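Local coordinates for protein lipase (Pelosinus fermentans, PDB 5AH0) that hydrolyses the synthetic polyester poly(butylene adipate-co-terephthalate) and is a zinc-containing lipase of the alpha/beta-hydrolase clan, at residues L21-W26 / C361-N366. Sequence-based numbering, arbitrary orientation.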
loop_
_atom_site.group_PDB
_atom_site.type_symbol
_atom_site.label_atom_id
_atom_site.label_comp_id
_atom_site.label_asym_id
_atom_site.label_seq_id
_atom_site.Cartn_x
_atom_site.Cartn_y
_atom_site.Cartn_z
ATOM N N LEU A 21 11.407 2.245 15.756
ATOM C CA LEU A 21 11.596 3.481 16.494
ATOM C C LEU A 21 12.612 4.351 15.786
ATOM O O LEU A 21 13.639 3.862 15.314
ATOM C CB LEU A 21 12.045 3.194 17.922
ATOM C CG LEU A 21 10.922 3.130 18.950
ATOM C CD1 LEU A 21 9.903 2.051 18.596
ATOM C CD2 LEU A 21 11.504 2.881 20.332
ATOM N N GLY A 22 12.317 5.639 15.686
ATOM C CA GLY A 22 13.276 6.565 15.135
ATOM C C GLY A 22 13.094 6.848 13.664
ATOM O O GLY A 22 13.743 7.739 13.135
ATOM N N LEU A 23 12.235 6.090 12.993
ATOM C CA LEU A 23 11.955 6.324 11.576
ATOM C C LEU A 23 10.482 6.075 11.257
ATOM O O LEU A 23 10.015 4.934 11.273
ATOM C CB LEU A 23 12.830 5.440 10.684
ATOM C CG LEU A 23 12.926 5.901 9.221
ATOM C CD1 LEU A 23 13.783 7.148 9.101
ATOM C CD2 LEU A 23 13.445 4.824 8.319
ATOM N N LYS A 24 9.757 7.149 10.976
ATOM C CA LYS A 24 8.371 7.055 10.534
ATOM C C LYS A 24 8.322 6.688 9.048
ATOM O O LYS A 24 9.049 7.268 8.232
ATOM C CB LYS A 24 7.656 8.384 10.773
ATOM C CG LYS A 24 6.595 8.372 11.844
ATOM C CD LYS A 24 7.143 7.994 13.193
ATOM C CE LYS A 24 6.017 7.856 14.171
ATOM N NZ LYS A 24 6.529 7.413 15.480
ATOM N N TYR A 25 7.486 5.724 8.687
ATOM C CA TYR A 25 7.262 5.422 7.279
ATOM C C TYR A 25 6.803 6.671 6.534
ATOM O O TYR A 25 7.239 6.938 5.418
ATOM C CB TYR A 25 6.219 4.325 7.117
ATOM C CG TYR A 25 5.953 3.911 5.682
ATOM C CD1 TYR A 25 5.049 4.606 4.885
ATOM C CD2 TYR A 25 6.570 2.793 5.138
ATOM C CE1 TYR A 25 4.797 4.219 3.574
ATOM C CE2 TYR A 25 6.305 2.393 3.841
ATOM C CZ TYR A 25 5.418 3.108 3.067
ATOM O OH TYR A 25 5.152 2.698 1.776
ATOM N N TRP A 26 5.898 7.422 7.146
ATOM C CA TRP A 26 5.426 8.661 6.543
ATOM C C TRP A 26 6.216 9.824 7.100
ATOM O O TRP A 26 5.853 10.383 8.131
ATOM C CB TRP A 26 3.934 8.868 6.789
ATOM C CG TRP A 26 3.082 7.878 6.070
ATOM C CD1 TRP A 26 2.512 6.764 6.598
ATOM C CD2 TRP A 26 2.715 7.900 4.681
ATOM N NE1 TRP A 26 1.802 6.091 5.631
ATOM C CE2 TRP A 26 1.906 6.772 4.446
ATOM C CE3 TRP A 26 2.969 8.777 3.627
ATOM C CZ2 TRP A 26 1.355 6.487 3.193
ATOM C CZ3 TRP A 26 2.422 8.500 2.386
ATOM C CH2 TRP A 26 1.619 7.361 2.182
ATOM N N CYS A 361 7.608 8.609 0.162
ATOM C CA CYS A 361 6.946 8.652 1.466
ATOM C C CYS A 361 7.825 9.379 2.486
ATOM O O CYS A 361 7.530 9.385 3.669
ATOM C CB CYS A 361 6.578 7.247 1.961
ATOM S SG CYS A 361 7.959 6.081 2.237
ATOM N N GLY A 362 8.913 9.984 2.030
ATOM C CA GLY A 362 9.631 10.936 2.867
ATOM C C GLY A 362 11.020 10.561 3.351
ATOM O O GLY A 362 11.598 11.246 4.191
ATOM N N ILE A 363 11.563 9.486 2.806
ATOM C CA ILE A 363 12.852 8.961 3.224
ATOM C C ILE A 363 13.830 8.943 2.046
ATOM O O ILE A 363 13.635 8.209 1.070
ATOM C CB ILE A 363 12.687 7.544 3.784
ATOM C CG1 ILE A 363 11.690 7.559 4.944
ATOM C CG2 ILE A 363 14.005 6.976 4.226
ATOM C CD1 ILE A 363 11.079 6.185 5.244
ATOM N N GLY A 364 14.870 9.761 2.108
ATOM C CA GLY A 364 15.863 9.727 1.047
ATOM C C GLY A 364 16.452 11.066 0.686
ATOM O O GLY A 364 16.088 12.096 1.256
ATOM N N THR A 365 17.365 11.048 -0.275
ATOM C CA THR A 365 18.086 12.245 -0.677
ATOM C C THR A 365 17.237 13.190 -1.529
ATOM O O THR A 365 17.669 14.295 -1.860
ATOM C CB THR A 365 19.359 11.885 -1.473
ATOM O OG1 THR A 365 18.985 11.306 -2.737
ATOM C CG2 THR A 365 20.218 10.904 -0.690
ATOM N N ASN A 366 16.048 12.743 -1.917
ATOM C CA ASN A 366 15.147 13.608 -2.663
ATOM C C ASN A 366 13.714 13.515 -2.161
ATOM O O ASN A 366 12.770 13.574 -2.956
ATOM C CB ASN A 366 15.180 13.288 -4.147
ATOM C CG ASN A 366 14.640 14.415 -4.982
ATOM O OD1 ASN A 366 14.440 15.527 -4.483
ATOM N ND2 ASN A 366 14.390 14.142 -6.260
#
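C361 sets its sulfur over one face of the Y25 ring, SG lying 4.0 Å from the ring centroid and 16° off the normal, a Cys sulfur-aromatic contact. SG, between the backbone N and the carbonyl carbon (chi1 62°), is offset toward CE1 and CZ of the ring, while CB approaches Y25 CE1 at 3.9 Å. The same CB meets the W26 ring obliquely, 4.3 Å from CE3. Y25 OH is hydrogen-bonded to H113 ND1 and G11 N, and W15 packs edge-to-face with the ring. In this alpha/beta-hydrolase fold the contact joins the loop following strand 6-9 to the loop between strand 352-353 and helix 370-380, and backbone hydrogen bonding between C361 and G27 ties the loops together just past W26. The close packing continues at I363, whose CD1 lies 3.8 Å from K24 O and meets L23 CD2 tip to tip at 4.1 Å, L23 being backed by L186, F189 and T190 of helix 173-190. Further out the loops diverge: L21 and G22 on one side and G364 to N366 on the other make no contact across the segments, and L21, G22 and T365 are exposed.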